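Local coordinates for aeromonas extracellular serine protease (Aeromonas sobria, PDB 3WQB), which cleaves peptide bonds after paired basic residues, one of them lysine, as a calcium-binding, furin-like secreted serine protease and probable virulence factor, at residues A[376-381]-A[393-399]. The protein carries 1 engineered substitution. Residues are numbered along the deposited sequence; the frame is centred on the assembly and turned at random.
Sequences HQPVMV and VKGLEGW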
loop_
_atom_site.group_PDB
_atom_site.type_symbol
_atom_site.label_atom_id
_atom_site.label_comp_id
_atom_site.label_asym_id
_atom_site.label_seq_id
_atom_site.Cartn_x
_atom_site.Cartn_y
_atom_site.Cartn_z
ATOM N N HIS A 376 4.610 0.001 23.143
ATOM C CA HIS A 376 5.307 -1.068 22.420
ATOM C C HIS A 376 6.777 -0.699 22.216
ATOM O O HIS A 376 7.115 0.452 21.950
ATOM C CB HIS A 376 4.589 -1.477 21.124
ATOM C CG HIS A 376 4.777 -0.532 19.976
ATOM N ND1 HIS A 376 4.049 0.632 19.837
ATOM C CD2 HIS A 376 5.585 -0.600 18.890
ATOM C CE1 HIS A 376 4.417 1.252 18.728
ATOM N NE2 HIS A 376 5.342 0.521 18.130
ATOM N N GLN A 377 7.641 -1.688 22.364
ATOM C CA GLN A 377 9.072 -1.449 22.456
ATOM C C GLN A 377 9.724 -1.414 21.089
ATOM O O GLN A 377 9.257 -2.084 20.166
ATOM C CB GLN A 377 9.730 -2.563 23.283
ATOM C CG GLN A 377 9.320 -2.601 24.755
ATOM C CD GLN A 377 9.875 -1.444 25.571
ATOM O OE1 GLN A 377 10.949 -0.907 25.276
ATOM N NE2 GLN A 377 9.140 -1.049 26.604
ATOM N N PRO A 378 10.820 -0.648 20.954
ATOM C CA PRO A 378 11.609 -0.782 19.726
ATOM C C PRO A 378 12.175 -2.203 19.614
ATOM O O PRO A 378 12.344 -2.896 20.624
ATOM C CB PRO A 378 12.743 0.237 19.917
ATOM C CG PRO A 378 12.836 0.418 21.382
ATOM C CD PRO A 378 11.455 0.263 21.923
ATOM N N VAL A 379 12.469 -2.623 18.391
ATOM C CA VAL A 379 13.075 -3.922 18.159
ATOM C C VAL A 379 14.562 -3.728 17.900
ATOM O O VAL A 379 14.957 -3.010 16.977
ATOM C CB VAL A 379 12.418 -4.650 16.976
ATOM C CG1 VAL A 379 13.071 -6.013 16.771
ATOM C CG2 VAL A 379 10.914 -4.792 17.203
ATOM N N MET A 380 15.385 -4.372 18.719
ATOM C CA MET A 380 16.829 -4.201 18.664
ATOM C C MET A 380 17.496 -5.324 17.883
ATOM O O MET A 380 16.988 -6.441 17.809
ATOM C CB MET A 380 17.406 -4.145 20.082
ATOM C CG MET A 380 16.729 -3.135 20.995
ATOM S SD MET A 380 16.754 -1.443 20.361
ATOM C CE MET A 380 18.486 -1.048 20.593
ATOM N N VAL A 381 18.637 -4.997 17.290
ATOM C CA VAL A 381 19.457 -5.954 16.567
ATOM C C VAL A 381 20.820 -5.985 17.230
ATOM O O VAL A 381 21.444 -4.938 17.421
ATOM C CB VAL A 381 19.622 -5.551 15.083
ATOM C CG1 VAL A 381 20.589 -6.485 14.356
ATOM C CG2 VAL A 381 18.266 -5.521 14.376
ATOM N N VAL A 393 21.597 -2.186 18.262
ATOM C CA VAL A 393 21.065 -1.054 17.505
ATOM C C VAL A 393 19.584 -1.209 17.232
ATOM O O VAL A 393 19.086 -2.313 17.070
ATOM C CB VAL A 393 21.830 -0.818 16.178
ATOM C CG1 VAL A 393 23.314 -0.537 16.456
ATOM C CG2 VAL A 393 21.659 -1.980 15.219
ATOM N N LYS A 394 18.879 -0.085 17.192
ATOM C CA LYS A 394 17.454 -0.081 16.910
ATOM C C LYS A 394 17.210 -0.446 15.439
ATOM O O LYS A 394 17.746 0.203 14.535
ATOM C CB LYS A 394 16.887 1.293 17.256
ATOM C CG LYS A 394 15.389 1.437 17.129
ATOM C CD LYS A 394 14.904 2.660 17.904
ATOM C CE LYS A 394 15.536 3.946 17.400
ATOM N NZ LYS A 394 15.237 5.077 18.312
ATOM N N GLY A 395 16.425 -1.502 15.228
ATOM C CA GLY A 395 16.060 -1.980 13.889
ATOM C C GLY A 395 14.671 -1.526 13.470
ATOM O O GLY A 395 14.365 -1.449 12.272
ATOM N N LEU A 396 13.822 -1.257 14.464
ATOM C CA LEU A 396 12.482 -0.704 14.245
ATOM C C LEU A 396 12.079 0.063 15.490
ATOM O O LEU A 396 12.217 -0.428 16.590
ATOM C CB LEU A 396 11.452 -1.797 13.951
ATOM C CG LEU A 396 10.073 -1.302 13.490
ATOM C CD1 LEU A 396 10.120 -0.868 12.041
ATOM C CD2 LEU A 396 9.000 -2.370 13.697
ATOM N N GLU A 397 11.575 1.278 15.307
ATOM C CA GLU A 397 11.185 2.111 16.434
ATOM C C GLU A 397 9.854 1.687 17.037
ATOM O O GLU A 397 9.049 0.993 16.398
ATOM C CB GLU A 397 11.070 3.584 16.006
ATOM C CG GLU A 397 12.292 4.114 15.266
ATOM C CD GLU A 397 12.169 4.061 13.746
ATOM O OE1 GLU A 397 11.642 3.068 13.187
ATOM O OE2 GLU A 397 12.622 5.031 13.105
ATOM N N GLY A 398 9.643 2.112 18.280
ATOM C CA GLY A 398 8.311 2.169 18.859
ATOM C C GLY A 398 7.766 3.560 18.577
ATOM O O GLY A 398 8.140 4.189 17.584
ATOM N N TRP A 399 6.895 4.066 19.447
ATOM C CA TRP A 399 6.407 5.442 19.319
ATOM C C TRP A 399 7.486 6.452 19.658
ATOM O O TRP A 399 8.155 6.338 20.691
ATOM C CB TRP A 399 5.229 5.679 20.255
ATOM C CG TRP A 399 3.943 5.103 19.773
ATOM C CD1 TRP A 399 3.332 3.973 20.229
ATOM C CD2 TRP A 399 3.113 5.625 18.729
ATOM N NE1 TRP A 399 2.161 3.763 19.545
ATOM C CE2 TRP A 399 2.000 4.763 18.619
ATOM C CE3 TRP A 399 3.186 6.751 17.892
ATOM C CZ2 TRP A 399 0.974 4.981 17.701
ATOM C CZ3 TRP A 399 2.164 6.969 16.981
ATOM C CH2 TRP A 399 1.066 6.083 16.892
HETATM O O HOH W 1 6.379 0.900 15.577
HETATM O O HOH W 2 6.186 3.001 21.992
HETATM O O HOH W 3 8.684 -1.756 17.449
#
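A classic beta bulge interrupts the antiparallel hairpin in which Val379, Met380 and Val381 run against Val393 to Leu396. Val381 and Val393 form a hydrogen-bonded pair, Val381 N 2.7 Å from Val393 O and Val393 N 2.9 Å from Val381 O. Past the non-hydrogen-bonded pair Met380-Lys394, Val379 O takes two donors: Gly395 N at 2.7 Å, and Leu396 N, longer at 3.3 Å, on a lone pair. That double grip absorbs the extra residue; Val379 N then closes the ladder on Leu396 O. Met380 and Lys394 share one face. There the Met380 chain, bent at chi2 and chi3 (-57° and -72°), folds back across the neighbouring strand, bringing CE to 3.6 Å from Lys394 N. Val379 and Leu396 occupy the other face, where both touch Leu239. Beyond the strands, waters take over, one joining His376 NE2 to Glu397 O, another His376 O to Trp399 N. The His376 ring lies obliquely by the Trp399 indole, planes at 75°, with CE1 3.3 Å from Trp399 CD1. Hydrogen bonds hold both rings, His376 ND1 to Asp373 O and Trp399 NE1 to Val372 O. This is a bulged two-stranded hairpin of the subtilisin domain, its Val381 side chain about 6 Å from that of Ala555, a third-calcium ligand.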